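Local coordinates for protein-tyrosine-phosphatase (Chaetomium thermophilum var. thermophilum DSM 1495, PDB 5M43) that probably dephosphorylates phosphotyrosine and phosphoserine/threonine in proteins, this chain being the catalytic domain of the dual-specificity phosphatase Yvh1, a protein linked to ribosome assembly, at residues A[34-40]-A[53-59]; A[58-62]-A[107-111]; A[72-76]-A[171-175]; A[78-84]-A[95-101]. One frame throughout, in Å; residues are numbered along the deposited sequence. Where two conformers were deposited one is given.

Contact 1 (A[34-40]-A[53-59])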
loop_
_atom_site.group_PDB
_atom_site.type_symbol
_atom_site.label_atom_id
_atom_site.label_comp_id
_atom_site.label_asym_id
_atom_site.label_seq_id
_atom_site.Cartn_x
_atom_site.Cartn_y
_atom_site.Cartn_z
ATOM N N ILE A 34 -2.958 5.755 8.317
ATOM C CA ILE A 34 -3.614 4.514 7.908
ATOM C C ILE A 34 -4.309 4.757 6.570
ATOM O O ILE A 34 -5.151 5.664 6.458
ATOM C CB ILE A 34 -4.632 4.024 8.950
ATOM C CG1 ILE A 34 -3.900 3.664 10.275
ATOM C CG2 ILE A 34 -5.451 2.820 8.404
ATOM C CD1 ILE A 34 -4.823 3.160 11.346
ATOM N N LEU A 35 -3.943 3.963 5.557
ATOM C CA LEU A 35 -4.683 3.902 4.288
ATOM C C LEU A 35 -5.518 2.631 4.305
ATOM O O LEU A 35 -4.962 1.524 4.317
ATOM C CB LEU A 35 -3.692 3.898 3.125
ATOM C CG LEU A 35 -4.340 3.664 1.751
ATOM C CD1 LEU A 35 -5.351 4.779 1.428
ATOM C CD2 LEU A 35 -3.279 3.575 0.657
ATOM N N SER A 36 -6.846 2.796 4.318
ATOM C CA SER A 36 -7.783 1.681 4.217
ATOM C C SER A 36 -8.154 1.509 2.750
ATOM O O SER A 36 -8.896 2.324 2.183
ATOM C CB SER A 36 -9.031 1.915 5.073
ATOM O OG SER A 36 -8.686 2.257 6.420
ATOM N N VAL A 37 -7.693 0.417 2.139
ATOM C CA VAL A 37 -8.102 0.125 0.764
ATOM C C VAL A 37 -9.348 -0.740 0.909
ATOM O O VAL A 37 -9.325 -1.934 0.591
ATOM C CB VAL A 37 -6.994 -0.576 -0.029
ATOM C CG1 VAL A 37 -7.314 -0.602 -1.520
ATOM C CG2 VAL A 37 -5.610 0.186 0.151
ATOM N N ILE A 38 -10.343 -0.177 1.589
ATOM C CA ILE A 38 -11.620 -0.791 1.890
ATOM C C ILE A 38 -12.398 0.261 2.623
ATOM O O ILE A 38 -11.823 1.134 3.175
ATOM C CB ILE A 38 -11.388 -2.042 2.774
ATOM C CG1 ILE A 38 -12.685 -2.777 3.067
ATOM C CG2 ILE A 38 -10.733 -1.686 4.082
ATOM C CD1 ILE A 38 -12.420 -4.105 3.706
ATOM N N ASP A 39 -13.713 0.181 2.598
ATOM C CA ASP A 39 -14.448 1.124 3.399
ATOM C C ASP A 39 -14.131 0.852 4.856
ATOM O O ASP A 39 -14.217 -0.294 5.300
ATOM C CB ASP A 39 -15.953 0.965 3.143
ATOM C CG ASP A 39 -16.775 1.976 3.912
ATOM O OD1 ASP A 39 -17.780 1.550 4.569
ATOM O OD2 ASP A 39 -16.465 3.182 3.816
ATOM N N HIS A 40 -13.796 1.894 5.601
ATOM C CA HIS A 40 -13.339 1.739 6.977
ATOM C C HIS A 40 -13.480 3.074 7.678
ATOM O O HIS A 40 -13.238 4.122 7.067
ATOM C CB HIS A 40 -11.866 1.300 6.972
ATOM C CG HIS A 40 -11.333 0.895 8.318
ATOM N ND1 HIS A 40 -11.554 -0.351 8.844
ATOM C CD2 HIS A 40 -10.541 1.545 9.209
ATOM C CE1 HIS A 40 -10.927 -0.462 10.007
ATOM N NE2 HIS A 40 -10.320 0.679 10.261
ATOM N N LYS A 53 -3.730 10.018 10.731
ATOM C CA LYS A 53 -4.140 10.565 9.438
ATOM C C LYS A 53 -4.732 9.401 8.648
ATOM O O LYS A 53 -4.052 8.392 8.439
ATOM C CB LYS A 53 -2.934 11.190 8.734
ATOM C CG LYS A 53 -3.246 11.837 7.376
ATOM C CD LYS A 53 -3.936 13.151 7.555
ATOM C CE LYS A 53 -4.017 13.899 6.219
ATOM N NZ LYS A 53 -5.011 15.030 6.293
ATOM N N HIS A 54 -6.003 9.503 8.255
ATOM C CA HIS A 54 -6.728 8.370 7.698
ATOM C C HIS A 54 -7.299 8.677 6.317
ATOM O O HIS A 54 -7.905 9.732 6.127
ATOM C CB HIS A 54 -7.868 7.978 8.634
ATOM C CG HIS A 54 -8.574 6.735 8.222
ATOM N ND1 HIS A 54 -9.944 6.626 8.206
ATOM C CD2 HIS A 54 -8.092 5.552 7.769
ATOM C CE1 HIS A 54 -10.279 5.428 7.765
ATOM N NE2 HIS A 54 -9.171 4.751 7.507
ATOM N N LEU A 55 -7.136 7.745 5.373
ATOM C CA LEU A 55 -7.820 7.786 4.086
ATOM C C LEU A 55 -8.441 6.421 3.841
ATOM O O LEU A 55 -7.742 5.409 3.961
ATOM C CB LEU A 55 -6.853 8.146 2.949
ATOM C CG LEU A 55 -7.427 8.059 1.525
ATOM C CD1 LEU A 55 -8.535 9.094 1.369
ATOM C CD2 LEU A 55 -6.334 8.315 0.441
ATOM N N SER A 56 -9.739 6.389 3.543
ATOM C CA SER A 56 -10.434 5.156 3.162
ATOM C C SER A 56 -10.989 5.249 1.747
ATOM O O SER A 56 -11.637 6.244 1.356
ATOM C CB SER A 56 -11.553 4.794 4.158
ATOM O OG SER A 56 -12.390 3.768 3.624
ATOM N N ILE A 57 -10.749 4.199 0.978
ATOM C CA ILE A 57 -11.268 4.064 -0.371
ATOM C C ILE A 57 -12.206 2.872 -0.404
ATOM O O ILE A 57 -11.806 1.756 -0.042
ATOM C CB ILE A 57 -10.120 3.882 -1.366
ATOM C CG1 ILE A 57 -9.293 5.175 -1.412
ATOM C CG2 ILE A 57 -10.656 3.588 -2.786
ATOM C CD1 ILE A 57 -7.967 4.960 -2.105
ATOM N N ASP A 58 -13.443 3.097 -0.867
ATOM C CA ASP A 58 -14.457 2.056 -0.863
ATOM C C ASP A 58 -14.261 1.204 -2.110
ATOM O O ASP A 58 -14.671 1.595 -3.216
ATOM C CB ASP A 58 -15.843 2.696 -0.827
ATOM C CG ASP A 58 -16.935 1.696 -0.734
ATOM O OD1 ASP A 58 -18.103 2.106 -0.922
ATOM O OD2 ASP A 58 -16.654 0.516 -0.541
ATOM N N ILE A 59 -13.616 0.047 -1.965
ATOM C CA ILE A 59 -13.471 -0.875 -3.093
ATOM C C ILE A 59 -13.522 -2.294 -2.576
ATOM O O ILE A 59 -13.083 -2.579 -1.456
ATOM C CB ILE A 59 -12.154 -0.627 -3.876
ATOM C CG1 ILE A 59 -12.014 -1.496 -5.129
ATOM C CG2 ILE A 59 -10.950 -0.781 -3.003
ATOM C CD1 ILE A 59 -10.774 -1.107 -6.005
HETATM O O HOH W 1 -15.122 -1.254 0.758
HETATM O O HOH W 2 -14.812 4.519 2.174
#
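Strands 34-36 and 53-56 run parallel, 4.7 Å apart at the closest approach of their axes. Four backbone hydrogen bonds join them. Ile34 N donates to Lys53 O (2.9 Å) and Leu55 N to Ile34 O (3.1 Å). Ser36 N donates to Leu55 O (2.8 Å) and Ile57 N to Ser36 O (2.9 Å). Past Ser36 the chain bends in an inverse gamma turn centred on Val37. Ser56 OG then donates to Ile38 O (2.7 Å). Ser36 OG pairs with His54 NE2 (2.8 Å) and is also hydrogen-bonded to His102. Beyond the strands, a water bridges Asp39 N and Asp58 OD2 (2.7 Å from each). On the apolar face Leu35 CD1 meets Leu55 CD2 at 3.8 Å. The pair closes a beta-alpha-beta unit with helix 47-50. On its other side strand 33-36 bonds to strand 99-102 through the backbone of Leu35; 53-56 is an outermost strand of the sheet. Helix 71-83 covers Leu35, Leu55 and Ile57, while Val37 packs on helix 109-121.

Contact 2 (A[58-62]-A[107-111]). With NO3 (nitrate ion), chain B.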
loop_
_atom_site.group_PDB
_atom_site.type_symbol
_atom_site.label_atom_id
_atom_site.label_comp_id
_atom_site.label_asym_id
_atom_site.label_seq_id
_atom_site.Cartn_x
_atom_site.Cartn_y
_atom_site.Cartn_z
ATOM N N ASP A 58 -13.443 3.097 -0.867
ATOM C CA ASP A 58 -14.457 2.056 -0.863
ATOM C C ASP A 58 -14.261 1.204 -2.110
ATOM O O ASP A 58 -14.671 1.595 -3.216
ATOM C CB ASP A 58 -15.843 2.696 -0.827
ATOM C CG ASP A 58 -16.935 1.696 -0.734
ATOM O OD1 ASP A 58 -18.103 2.106 -0.922
ATOM O OD2 ASP A 58 -16.654 0.516 -0.541
ATOM N N ILE A 59 -13.616 0.047 -1.965
ATOM C CA ILE A 59 -13.471 -0.875 -3.093
ATOM C C ILE A 59 -13.522 -2.294 -2.576
ATOM O O ILE A 59 -13.083 -2.579 -1.456
ATOM C CB ILE A 59 -12.154 -0.627 -3.876
ATOM C CG1 ILE A 59 -12.014 -1.496 -5.129
ATOM C CG2 ILE A 59 -10.950 -0.781 -3.003
ATOM C CD1 ILE A 59 -10.774 -1.107 -6.005
ATOM N N ASP A 60 -14.076 -3.168 -3.395
ATOM C CA ASP A 60 -14.185 -4.581 -3.087
ATOM C C ASP A 60 -13.040 -5.350 -3.703
ATOM O O ASP A 60 -12.389 -4.898 -4.651
ATOM C CB ASP A 60 -15.504 -5.149 -3.625
ATOM C CG ASP A 60 -16.662 -4.963 -2.682
ATOM O OD1 ASP A 60 -16.535 -4.231 -1.665
ATOM O OD2 ASP A 60 -17.750 -5.557 -3.007
ATOM N N ASP A 61 -12.825 -6.555 -3.190
ATOM C CA ASP A 61 -11.746 -7.391 -3.711
ATOM C C ASP A 61 -12.318 -8.294 -4.793
ATOM O O ASP A 61 -12.557 -9.505 -4.606
ATOM C CB ASP A 61 -11.128 -8.232 -2.593
ATOM C CG ASP A 61 -10.029 -9.093 -3.118
ATOM O OD1 ASP A 61 -9.402 -8.668 -4.112
ATOM O OD2 ASP A 61 -9.748 -10.144 -2.535
ATOM N N MET A 62 -12.557 -7.690 -5.952
ATOM C CA MET A 62 -13.124 -8.398 -7.086
ATOM C C MET A 62 -12.402 -7.953 -8.334
ATOM O O MET A 62 -11.937 -6.817 -8.405
ATOM C CB MET A 62 -14.624 -8.140 -7.235
ATOM C CG MET A 62 -15.352 -8.822 -6.098
ATOM S SD MET A 62 -17.061 -8.759 -6.450
ATOM C CE MET A 62 -17.408 -7.087 -5.968
ATOM N N LYS A 107 -4.273 -9.170 1.855
ATOM C CA LYS A 107 -3.884 -10.096 0.801
ATOM C C LYS A 107 -3.917 -9.439 -0.568
ATOM O O LYS A 107 -2.965 -9.583 -1.339
ATOM C CB LYS A 107 -4.808 -11.348 0.761
ATOM C CG LYS A 107 -4.543 -12.236 -0.421
ATOM C CD LYS A 107 -5.508 -13.423 -0.358
ATOM C CE LYS A 107 -5.304 -14.308 -1.546
ATOM N NZ LYS A 107 -6.419 -15.398 -1.596
ATOM N N SER A 108 -5.015 -8.761 -0.908
ATOM C CA SER A 108 -5.259 -8.359 -2.294
ATOM C C SER A 108 -5.372 -6.840 -2.434
ATOM O O SER A 108 -4.543 -6.208 -3.109
ATOM C CB SER A 108 -6.514 -9.091 -2.788
ATOM O OG SER A 108 -6.777 -8.696 -4.147
ATOM N N ARG A 109 -6.353 -6.216 -1.787
ATOM C CA ARG A 109 -6.539 -4.768 -1.961
ATOM C C ARG A 109 -5.319 -3.971 -1.431
ATOM O O ARG A 109 -4.755 -3.141 -2.146
ATOM C CB ARG A 109 -7.808 -4.314 -1.264
ATOM C CG ARG A 109 -9.075 -4.637 -2.112
ATOM C CD ARG A 109 -10.271 -4.398 -1.279
ATOM N NE ARG A 109 -10.458 -5.524 -0.338
ATOM C CZ ARG A 109 -11.591 -5.722 0.333
ATOM N NH1 ARG A 109 -12.614 -4.878 0.172
ATOM N NH2 ARG A 109 -11.718 -6.797 1.164
ATOM N N SER A 110 -4.941 -4.180 -0.167
ATOM C CA SER A 110 -3.855 -3.398 0.419
ATOM C C SER A 110 -2.528 -3.698 -0.279
ATOM O O SER A 110 -1.687 -2.811 -0.435
ATOM C CB SER A 110 -3.710 -3.680 1.950
ATOM O OG SER A 110 -3.621 -5.072 2.120
ATOM N N VAL A 111 -2.319 -4.966 -0.652
ATOM C CA VAL A 111 -1.080 -5.364 -1.297
ATOM C C VAL A 111 -0.968 -4.678 -2.647
ATOM O O VAL A 111 0.131 -4.310 -3.076
ATOM C CB VAL A 111 -1.035 -6.905 -1.415
ATOM C CG1 VAL A 111 0.111 -7.431 -2.284
ATOM C CG2 VAL A 111 -0.849 -7.512 -0.008
HETATM N N NO3 B . -8.342 -8.302 0.718
HETATM O O1 NO3 B . -7.300 -8.995 0.881
HETATM O O2 NO3 B . -9.177 -8.183 1.650
HETATM O O3 NO3 B . -8.442 -7.596 -0.324
#
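A nitrate ion, probably from the crystallisation liquor, occupies the cradle of backbone NH groups where this family binds the substrate phosphate. The cradle is the phosphatase P-loop, the HCX5R signature that starts at His102 and Cys103 and ends at Arg109. Lys107 N and Ser108 N donate to nitrate O1 (3.2 and 2.9 Å). Arg109 N donates to nitrate O3 (2.9 Å), and Met105 N also bonds to the ion. Arg109 adds two side-chain bonds, NE to nitrate O3 and NH2 to nitrate O2, both 2.9 Å.

Segment 58-62 holds the same guanidinium at its edge and over one face. Arg109 NH1 donates to Ile59 O at 2.9 Å, and Asp61 CB lies over one face of the group. The arginine is thus fixed in a pose that grips an oxyanion.

Asp61 is the centre of an inverse gamma turn, and its CB points toward the P-loop. Its position matches the general-acid aspartate of related dual-specificity phosphatases, so that role is probable. Phe159 of helix 157-168 packs on Ile59, Asp61 and Arg109. Asn156 bonds to both Asp61 and Ser108. Directly between these two, Ser108 OG donates to Asp61 OD1 at 2.6 Å.

Contact 3 (A[72-76]-A[171-175])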
loop_
_atom_site.group_PDB
_atom_site.type_symbol
_atom_site.label_atom_id
_atom_site.label_comp_id
_atom_site.label_asym_id
_atom_site.label_seq_id
_atom_site.Cartn_x
_atom_site.Cartn_y
_atom_site.Cartn_z
ATOM N N PRO A 72 -2.968 6.935 -8.216
ATOM C CA PRO A 72 -2.220 8.179 -7.927
ATOM C C PRO A 72 -2.458 8.677 -6.511
ATOM O O PRO A 72 -1.494 9.006 -5.788
ATOM C CB PRO A 72 -2.737 9.147 -9.003
ATOM C CG PRO A 72 -3.039 8.240 -10.237
ATOM C CD PRO A 72 -3.708 7.013 -9.504
ATOM N N LYS A 73 -3.725 8.757 -6.088
ATOM C CA LYS A 73 -4.035 9.229 -4.740
ATOM C C LYS A 73 -3.452 8.324 -3.668
ATOM O O LYS A 73 -2.973 8.797 -2.616
ATOM C CB LYS A 73 -5.556 9.306 -4.580
ATOM C CG LYS A 73 -5.991 9.928 -3.282
ATOM C CD LYS A 73 -7.526 10.077 -3.152
ATOM C CE LYS A 73 -7.889 11.013 -1.965
ATOM N NZ LYS A 73 -9.342 11.372 -1.868
ATOM N N ILE A 74 -3.528 7.013 -3.899
ATOM C CA ILE A 74 -2.947 6.018 -2.984
ATOM C C ILE A 74 -1.456 6.232 -2.811
ATOM O O ILE A 74 -0.952 6.291 -1.683
ATOM C CB ILE A 74 -3.250 4.614 -3.519
ATOM C CG1 ILE A 74 -4.679 4.318 -3.142
ATOM C CG2 ILE A 74 -2.247 3.571 -2.923
ATOM C CD1 ILE A 74 -5.219 2.992 -3.742
ATOM N N VAL A 75 -0.732 6.300 -3.924
ATOM C CA VAL A 75 0.722 6.480 -3.869
ATOM C C VAL A 75 1.097 7.810 -3.213
ATOM O O VAL A 75 2.033 7.862 -2.391
ATOM C CB VAL A 75 1.309 6.323 -5.287
ATOM C CG1 VAL A 75 2.769 6.705 -5.353
ATOM C CG2 VAL A 75 1.136 4.877 -5.770
ATOM N N ARG A 76 0.399 8.899 -3.558
ATOM C CA ARG A 76 0.655 10.196 -2.911
ATOM C C ARG A 76 0.404 10.131 -1.400
ATOM O O ARG A 76 1.178 10.703 -0.612
ATOM C CB ARG A 76 -0.181 11.301 -3.565
ATOM C CG ARG A 76 0.313 11.634 -4.981
ATOM C CD ARG A 76 -0.312 12.931 -5.492
ATOM N NE ARG A 76 -1.763 12.812 -5.505
ATOM C CZ ARG A 76 -2.485 12.538 -6.595
ATOM N NH1 ARG A 76 -1.894 12.383 -7.787
ATOM N NH2 ARG A 76 -3.808 12.432 -6.486
ATOM N N CYS A 171 3.648 4.759 -14.109
ATOM C CA CYS A 171 3.293 5.030 -12.719
ATOM C C CYS A 171 3.002 6.518 -12.487
ATOM O O CYS A 171 3.673 7.158 -11.663
ATOM C CB CYS A 171 4.358 4.530 -11.743
ATOM S SG CYS A 171 4.705 2.741 -11.900
ATOM N N PRO A 172 2.030 7.075 -13.146
ATOM C CA PRO A 172 1.857 8.541 -13.076
ATOM C C PRO A 172 1.152 8.951 -11.786
ATOM O O PRO A 172 -0.078 9.007 -11.752
ATOM C CB PRO A 172 1.013 8.858 -14.315
ATOM C CG PRO A 172 0.193 7.588 -14.525
ATOM C CD PRO A 172 1.145 6.471 -14.181
ATOM N N ALA A 173 1.902 9.207 -10.690
ATOM C CA ALA A 173 1.271 9.610 -9.432
ATOM C C ALA A 173 1.125 11.131 -9.272
ATOM O O ALA A 173 0.465 11.581 -8.325
ATOM C CB ALA A 173 2.031 9.003 -8.250
ATOM N N ASP A 174 1.702 11.939 -10.163
ATOM C CA ASP A 174 1.579 13.389 -10.020
ATOM C C ASP A 174 0.133 13.845 -10.213
ATOM O O ASP A 174 -0.613 13.289 -11.026
ATOM C CB ASP A 174 2.488 14.106 -11.023
ATOM C CG ASP A 174 3.947 14.080 -10.611
ATOM O OD1 ASP A 174 4.552 15.170 -10.501
ATOM O OD2 ASP A 174 4.490 12.968 -10.394
ATOM N N SER A 175 -0.254 14.875 -9.459
ATOM C CA SER A 175 -1.618 15.406 -9.488
ATOM C C SER A 175 -1.767 16.513 -10.524
ATOM O O SER A 175 -2.880 16.847 -10.925
ATOM C CB SER A 175 -2.020 15.930 -8.106
ATOM O OG SER A 175 -0.969 16.684 -7.527
HETATM O O HOH W 3 -3.214 12.671 -10.369
#
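Ala173, Arg76 and Pro72 lose the most surface here. Ala173 sits in the loop 171-175, at the end of the modelled chain, and faces one side of helix 71-83. Its CB touches Val75 CG1 at 3.8 Å, and its CA lies 4.1 Å from Pro72 CB. Pro72, in the first turn of the helix, also brings CG to 3.4 Å from Pro172 O. Arg76 lies one turn further on, and its side chain reaches across to the loop. NH1 donates to Ala173 O at a short 2.5 Å. A water bridges Arg76 NH1 (2.9 Å) and Asp174 O (2.8 Å). Ser175 CB lies over a face of the guanidinium, 3.6 Å from NH1. Asp174 and Ser175 are poorly ordered, so this end of the contact is less certain. An inverse gamma turn at Pro172 bends the loop just before Ala173. The arrangement is plain packing on a helix of the last modelled residues, which follow helix 157-168. Trp166 of that helix touches Pro72, Val75 and Pro172, and Trp120 of helix 109-121 touches Val75 and Ala173.

Contact 4 (A[78-84]-A[95-101]); sequences IDSGLRG and SPGVVLV
Val99 is the apolar centre, with chi1 near 180° and its CB pointing toward helix 78-83. Its CG2 lies 3.8 Å from Leu82 CD2, and its CG1 lies 4.3 Å from Ile78 CG1. Further along the strand, Val101 CG2 meets Ile78 CD1 at 3.8 Å. Ile78 and Leu82 are both mt rotamers one helical turn apart. The helix and strand 99-101 run roughly antiparallel, at 153°, with axes 9.1 Å apart. Gly81 faces Val99 CG2, where a CB would be tight. The helix ends at Arg83; Gly84 leaves it with positive phi (phi/psi 76/39). Gly84 CA comes 4.0 Å from Pro96 CA, where a CB would clash with the Ser95-Pro96 link. Gly97 is extended (-107/-179) and passes so near Gly81 O that a CB would clash there too.

At the polar edge, Gly97 N makes weak bonds to Gly81 O (2.9 Å) and Leu82 O (3.4 Å). A water links Leu82 O and Gly97 O. Ser95 N donates to Gly84 O at 3.1 Å. This is the return limb of a beta-alpha-beta crossover. Strand 99-102 lies between 12-15 and 33-36, and Tyr117 of helix 109-121 touches Ile78 and Leu82.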
loop_
_atom_site.group_PDB
_atom_site.type_symbol
_atom_site.label_atom_id
_atom_site.label_comp_id
_atom_site.label_asym_id
_atom_site.label_seq_id
_atom_site.Cartn_x
_atom_site.Cartn_y
_atom_site.Cartn_z
ATOM N N ILE A 78 0.693 7.443 0.639
ATOM C CA ILE A 78 1.778 6.672 1.251
ATOM C C ILE A 78 3.072 7.488 1.245
ATOM O O ILE A 78 3.753 7.641 2.285
ATOM C CB ILE A 78 1.962 5.336 0.519
ATOM C CG1 ILE A 78 0.682 4.463 0.652
ATOM C CG2 ILE A 78 3.207 4.593 1.060
ATOM C CD1 ILE A 78 0.702 3.272 -0.243
ATOM N N ASP A 79 3.424 8.057 0.086
ATOM C CA ASP A 79 4.665 8.819 0.010
ATOM C C ASP A 79 4.626 10.025 0.938
ATOM O O ASP A 79 5.599 10.304 1.642
ATOM C CB ASP A 79 4.925 9.247 -1.445
ATOM C CG ASP A 79 6.230 9.987 -1.609
ATOM O OD1 ASP A 79 7.249 9.307 -1.429
ATOM O OD2 ASP A 79 6.195 11.197 -1.996
ATOM N N SER A 80 3.531 10.813 0.917
ATOM C CA SER A 80 3.544 11.999 1.767
ATOM C C SER A 80 3.509 11.630 3.244
ATOM O O SER A 80 4.135 12.316 4.073
ATOM C CB SER A 80 2.411 12.962 1.413
ATOM O OG SER A 80 1.168 12.366 1.624
ATOM N N GLY A 81 2.817 10.547 3.613
ATOM C CA GLY A 81 2.874 10.120 5.008
ATOM C C GLY A 81 4.267 9.687 5.438
ATOM O O GLY A 81 4.734 10.086 6.512
ATOM N N LEU A 82 4.983 8.949 4.581
ATOM C CA LEU A 82 6.366 8.565 4.925
ATOM C C LEU A 82 7.306 9.768 5.001
ATOM O O LEU A 82 8.173 9.835 5.892
ATOM C CB LEU A 82 6.904 7.566 3.912
ATOM C CG LEU A 82 6.166 6.209 3.941
ATOM C CD1 LEU A 82 6.574 5.353 2.747
ATOM C CD2 LEU A 82 6.437 5.452 5.350
ATOM N N ARG A 83 7.194 10.723 4.061
ATOM C CA ARG A 83 8.133 11.833 4.050
ATOM C C ARG A 83 7.754 12.905 5.055
ATOM O O ARG A 83 8.604 13.716 5.445
ATOM C CB ARG A 83 8.197 12.432 2.623
ATOM C CG ARG A 83 8.698 11.472 1.585
ATOM C CD ARG A 83 9.073 12.135 0.204
ATOM N NE ARG A 83 9.593 11.120 -0.713
ATOM C CZ ARG A 83 10.882 10.799 -0.817
ATOM N NH1 ARG A 83 11.794 11.407 -0.049
ATOM N NH2 ARG A 83 11.249 9.847 -1.658
ATOM N N GLY A 84 6.501 12.944 5.485
ATOM C CA GLY A 84 6.118 13.929 6.482
ATOM C C GLY A 84 5.954 15.334 5.960
ATOM O O GLY A 84 6.327 16.288 6.649
ATOM N N SER A 95 7.939 15.884 9.322
ATOM C CA SER A 95 7.906 14.888 10.392
ATOM C C SER A 95 7.576 13.527 9.791
ATOM O O SER A 95 6.407 13.121 9.727
ATOM C CB SER A 95 6.920 15.282 11.481
ATOM O OG SER A 95 5.779 15.834 10.878
ATOM N N PRO A 96 8.597 12.787 9.366
ATOM C CA PRO A 96 8.364 11.508 8.682
ATOM C C PRO A 96 7.440 10.608 9.502
ATOM O O PRO A 96 7.562 10.515 10.724
ATOM C CB PRO A 96 9.776 10.921 8.558
ATOM C CG PRO A 96 10.725 12.135 8.590
ATOM C CD PRO A 96 10.016 13.203 9.368
ATOM N N GLY A 97 6.510 9.944 8.821
ATOM C CA GLY A 97 5.500 9.143 9.473
ATOM C C GLY A 97 5.723 7.643 9.317
ATOM O O GLY A 97 6.712 7.156 8.781
ATOM N N VAL A 98 4.791 6.906 9.891
ATOM C CA VAL A 98 4.753 5.456 9.744
ATOM C C VAL A 98 3.395 5.089 9.167
ATOM O O VAL A 98 2.353 5.357 9.790
ATOM C CB VAL A 98 4.972 4.739 11.091
ATOM C CG1 VAL A 98 4.732 3.175 10.982
ATOM C CG2 VAL A 98 6.402 5.059 11.612
ATOM N N VAL A 99 3.396 4.453 7.999
ATOM C CA VAL A 99 2.178 4.227 7.245
ATOM C C VAL A 99 1.752 2.764 7.286
ATOM O O VAL A 99 2.539 1.871 6.920
ATOM C CB VAL A 99 2.340 4.620 5.776
ATOM C CG1 VAL A 99 1.014 4.351 4.983
ATOM C CG2 VAL A 99 2.749 6.098 5.643
ATOM N N LEU A 100 0.500 2.526 7.686
ATOM C CA LEU A 100 -0.147 1.208 7.564
ATOM C C LEU A 100 -1.091 1.276 6.376
ATOM O O LEU A 100 -1.907 2.196 6.314
ATOM C CB LEU A 100 -0.954 0.849 8.811
ATOM C CG LEU A 100 -1.919 -0.335 8.638
ATOM C CD1 LEU A 100 -1.118 -1.661 8.394
ATOM C CD2 LEU A 100 -2.777 -0.445 9.940
ATOM N N VAL A 101 -1.013 0.280 5.493
ATOM C CA VAL A 101 -1.990 0.095 4.428
ATOM C C VAL A 101 -2.713 -1.194 4.775
ATOM O O VAL A 101 -2.078 -2.250 4.918
ATOM C CB VAL A 101 -1.335 0.019 3.041
ATOM C CG1 VAL A 101 -2.459 -0.131 1.906
ATOM C CG2 VAL A 101 -0.454 1.266 2.753
HETATM O O HOH W 4 9.032 7.724 7.484
#

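In the fold
From the N terminus, contact 1 comes first. It closes the short loop between strands 33-36 and 53-56 at the sheet edge. Contact 2 opens on Asp58 and Ile59, where contact 1 ends, and closes a long loop at the P-loop and the start of helix 109-121. Arg109 also packs against Val37 and Ile38 of contact 1. Contact 3 opens on helix 71-83, inside the loop of contact 2, and closes at the last modelled residues, so the two cross. Contact 4 uses the end of the same helix and is nested inside both. Its strand bonds to that of contact 1. Together they tie the sheet to its covering helices, the phosphate site and the segment after helix 157-168.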